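Local coordinates for virulence-associated protein I (Coxiella burnetii, PDB 3TRB) that probably binds DNA through a helix-turn-helix domain, as the HigA-family antidote of a toxin–antitoxin (addiction) module, at residues 26-30 with 31-35; 71-74 with 75-78. One frame throughout, in Å; residues are numbered along the deposited sequence.

Contact 1: residues 26-30 with 31-35; sequences DKMSA and NQLAK
The amide oxygen OE1 of Gln-32 receives the backbone N-H of Ser-29, with Ser-29 N and Gln-32 OE1 2.8 Å apart and an N-H...O angle of 166°; the donor stands 29° out of the plane of the amide. In return, the hydroxyl of Ser-29 accepts from the first turn of the helix, Gln-32 N lying 3.1 Å from Ser-29 OG. Gln-32 reaches back because its CG sits beside its own backbone N (chi1 -72°) and the chain then runs extended, passing close to the hydroxyl, with Gln-32 CG 3.2 Å from Ser-29 OG. On the inner side Met-28, a selenomethionine, lays CG against Gln-32 CB at 3.5 Å, and its SE lies 4.2 Å from Leu-33 CB. Both apolar side chains reach Phe-65 of helix 56-66 and Leu-22 of helix 14-24, whereas Gln-32 remains exposed. The regular backbone pattern then takes over, Leu-33 N bonding to Ser-29 O and Ala-34 N to Ala-30 O. Reciprocal bonding between Ser-29 as N-cap and Gln-32 three residues on makes this a capping box, here starting helix 30-37 of a helix-turn-helix domain.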
# COMPACT_ATOMS: atom_id res chain seq x y z
N ASP A 26 14.18 8.50 37.12
CA ASP A 26 15.24 8.67 38.11
C ASP A 26 16.58 9.04 37.47
O ASP A 26 17.62 8.51 37.85
CB ASP A 26 15.40 7.41 38.96
CG ASP A 26 14.21 7.17 39.87
OD1 ASP A 26 13.62 8.16 40.35
OD2 ASP A 26 13.86 5.99 40.10
N LYS A 27 16.55 9.96 36.51
CA LYS A 27 17.76 10.43 35.84
C LYS A 27 18.65 9.27 35.39
O LYS A 27 19.81 9.19 35.78
CB LYS A 27 18.55 11.37 36.75
CG LYS A 27 17.75 12.56 37.26
CD LYS A 27 18.59 13.44 38.17
CE LYS A 27 17.78 14.58 38.75
NZ LYS A 27 18.58 15.42 39.69
N MSE A 28 18.09 8.37 34.59
CA MSE A 28 18.84 7.22 34.11
C MSE A 28 19.93 7.63 33.13
O MSE A 28 19.69 8.42 32.22
CB MSE A 28 17.90 6.20 33.46
CG MSE A 28 18.60 5.00 32.86
SE MSE A 28 17.36 3.64 32.22
CE MSE A 28 16.59 3.09 33.92
N SER A 29 21.13 7.09 33.33
CA SER A 29 22.28 7.44 32.50
C SER A 29 22.31 6.63 31.20
O SER A 29 21.54 5.69 31.03
CB SER A 29 23.58 7.22 33.26
OG SER A 29 23.82 5.84 33.48
N ALA A 30 23.20 7.02 30.30
CA ALA A 30 23.37 6.29 29.04
C ALA A 30 23.88 4.88 29.31
O ALA A 30 23.44 3.92 28.68
CB ALA A 30 24.33 7.04 28.13
N ASN A 31 24.81 4.76 30.25
CA ASN A 31 25.35 3.46 30.64
C ASN A 31 24.27 2.54 31.21
O ASN A 31 24.21 1.36 30.87
CB ASN A 31 26.49 3.62 31.65
CG ASN A 31 27.84 3.79 30.99
OD1 ASN A 31 28.44 2.82 30.54
ND2 ASN A 31 28.32 5.02 30.92
N GLN A 32 23.43 3.09 32.08
CA GLN A 32 22.34 2.32 32.67
C GLN A 32 21.41 1.76 31.60
O GLN A 32 21.07 0.57 31.62
CB GLN A 32 21.54 3.18 33.66
CG GLN A 32 22.28 3.49 34.95
CD GLN A 32 21.46 4.36 35.88
OE1 GLN A 32 21.38 5.58 35.70
NE2 GLN A 32 20.85 3.75 36.89
N LEU A 33 21.00 2.61 30.67
CA LEU A 33 20.12 2.19 29.58
C LEU A 33 20.79 1.14 28.71
O LEU A 33 20.18 0.13 28.35
CB LEU A 33 19.70 3.39 28.73
CG LEU A 33 18.80 3.06 27.54
CD1 LEU A 33 17.52 2.37 28.01
CD2 LEU A 33 18.47 4.31 26.74
N ALA A 34 22.06 1.38 28.38
CA ALA A 34 22.82 0.46 27.54
C ALA A 34 22.85 -0.94 28.14
O ALA A 34 22.70 -1.94 27.43
CB ALA A 34 24.23 0.99 27.32
N LYS A 35 23.06 -1.02 29.45
CA LYS A 35 23.05 -2.30 30.15
C LYS A 35 21.66 -2.94 30.10
O LYS A 35 21.54 -4.15 29.86
CB LYS A 35 23.49 -2.14 31.60
CG LYS A 35 25.00 -2.06 31.79
CD LYS A 35 25.37 -2.15 33.27
CE LYS A 35 26.87 -2.25 33.46
NZ LYS A 35 27.24 -2.42 34.90

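Contact 2: residues 71-74 with 75-78; sequences EFWL and NLQD
Leu-76 packs against two aromatic side chains, Phe-72 and Trp-73, one turn back on helix 70-96, the long helix that follows the other helices of this helix-turn-helix protein. Its methyl CD1 does the touching, 3.6 Å from Phe-72 CE2 and 3.9 Å from Trp-73 CE3, and Leu-76 CG lies over one face of the phenyl ring. A first torsion of 167° turns the Phe-72 ring to the side of its own carbonyl carbon, and Phe-72 CE2 stands 3.6 Å above the centre of the indole plane while Trp-73 CD1 meets the phenyl edge. The indole is buried, packing on Leu-18 of helix 14-24 and on Ala-59 and Leu-62 of helix 56-66. Phe-72 is by contrast exposed, making this the solvent side of the cluster. Four successive i to i+4 backbone bonds carry the turn beneath these side chains, from Asn-75 N to Glu-71 O through Asp-78 N to Leu-74 O.

The remaining side chains serve other neighbours. Gln-77 bends at chi2 and is buried, its amide held by Asp-81 and by the backbone N of Ile-54. Glu-71 turns its end away from the following turn and has a long, weak ion pair with Lys-27 of a third subunit. Leu-74 and Asp-78 meet a second subunit, where Ile-82 of that subunit packs on Leu-74 and the two copies of Asp-78 approach each other; that closeness of like charges might raise the affinity of one carboxylate for a proton. Within the chain, Asp-78 folds back along the helix until its CG is 3.1 Å from Leu-74 O.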
# COMPACT_ATOMS: atom_id res chain seq x y z
N GLU A 71 6.93 0.10 16.81
CA GLU A 71 6.41 1.05 15.83
C GLU A 71 6.52 2.48 16.32
O GLU A 71 6.81 3.39 15.54
CB GLU A 71 4.96 0.72 15.48
CG GLU A 71 4.77 -0.54 14.63
CD GLU A 71 4.75 -1.81 15.45
OE1 GLU A 71 4.87 -1.73 16.69
OE2 GLU A 71 4.60 -2.90 14.85
N PHE A 72 6.28 2.68 17.61
CA PHE A 72 6.36 4.01 18.21
C PHE A 72 7.72 4.66 17.96
O PHE A 72 7.80 5.82 17.56
CB PHE A 72 6.09 3.94 19.71
CG PHE A 72 6.47 5.19 20.46
CD1 PHE A 72 5.58 6.26 20.55
CD2 PHE A 72 7.70 5.30 21.07
CE1 PHE A 72 5.93 7.40 21.24
CE2 PHE A 72 8.05 6.44 21.76
CZ PHE A 72 7.16 7.50 21.85
N TRP A 73 8.79 3.89 18.18
CA TRP A 73 10.14 4.42 18.07
C TRP A 73 10.57 4.63 16.62
O TRP A 73 11.26 5.60 16.30
CB TRP A 73 11.14 3.51 18.80
CG TRP A 73 10.93 3.51 20.28
CD1 TRP A 73 10.34 2.53 21.02
CD2 TRP A 73 11.30 4.54 21.20
NE1 TRP A 73 10.32 2.89 22.35
CE2 TRP A 73 10.90 4.12 22.48
CE3 TRP A 73 11.92 5.79 21.06
CZ2 TRP A 73 11.11 4.90 23.62
CZ3 TRP A 73 12.13 6.56 22.19
CH2 TRP A 73 11.73 6.11 23.45
N LEU A 74 10.15 3.73 15.73
CA LEU A 74 10.48 3.86 14.32
C LEU A 74 9.73 5.03 13.69
O LEU A 74 10.26 5.71 12.81
CB LEU A 74 10.19 2.56 13.57
CG LEU A 74 11.09 1.38 13.92
CD1 LEU A 74 10.77 0.18 13.03
CD2 LEU A 74 12.55 1.77 13.79
N ASN A 75 8.51 5.26 14.14
CA ASN A 75 7.72 6.39 13.66
C ASN A 75 8.30 7.73 14.09
O ASN A 75 8.16 8.73 13.39
CB ASN A 75 6.26 6.27 14.10
CG ASN A 75 5.42 5.46 13.13
OD1 ASN A 75 5.93 4.95 12.12
ND2 ASN A 75 4.13 5.33 13.42
N LEU A 76 8.96 7.75 15.25
CA LEU A 76 9.68 8.94 15.69
C LEU A 76 10.83 9.21 14.73
O LEU A 76 11.07 10.36 14.35
CB LEU A 76 10.20 8.76 17.12
CG LEU A 76 9.16 8.82 18.24
CD1 LEU A 76 9.83 8.70 19.59
CD2 LEU A 76 8.35 10.10 18.15
N GLN A 77 11.53 8.16 14.34
CA GLN A 77 12.64 8.29 13.40
C GLN A 77 12.13 8.74 12.03
O GLN A 77 12.74 9.58 11.38
CB GLN A 77 13.40 6.98 13.28
CG GLN A 77 14.69 7.08 12.48
CD GLN A 77 15.72 7.95 13.17
OE1 GLN A 77 16.07 7.72 14.33
NE2 GLN A 77 16.22 8.96 12.46
N ASP A 78 11.01 8.16 11.60
CA ASP A 78 10.41 8.53 10.33
C ASP A 78 10.06 10.01 10.29
O ASP A 78 10.39 10.71 9.33
CB ASP A 78 9.14 7.71 10.07
CG ASP A 78 9.43 6.25 9.85
OD1 ASP A 78 10.59 5.89 9.55
OD2 ASP A 78 8.48 5.45 9.95

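Overall arrangement
Contact 1 comes first along the chain, where the loop after helix 14-24 enters helix 30-37, and contact 2 follows near the start of the terminal helix 70-96. Their centres are 21 Å apart and their nearest atoms about 8 Å apart, so they do not touch. Helices 14-24 and 56-66 are shared by the two: side chains from both contacts pack on each, and Leu-18 is met by Leu-33 and by Trp-73 alike. Both contacts also reach the second subunit. Contact 1 thus starts a helix of the probable DNA-binding domain, and contact 2 packs on the same helices while also meeting a third subunit of the four-chain assembly.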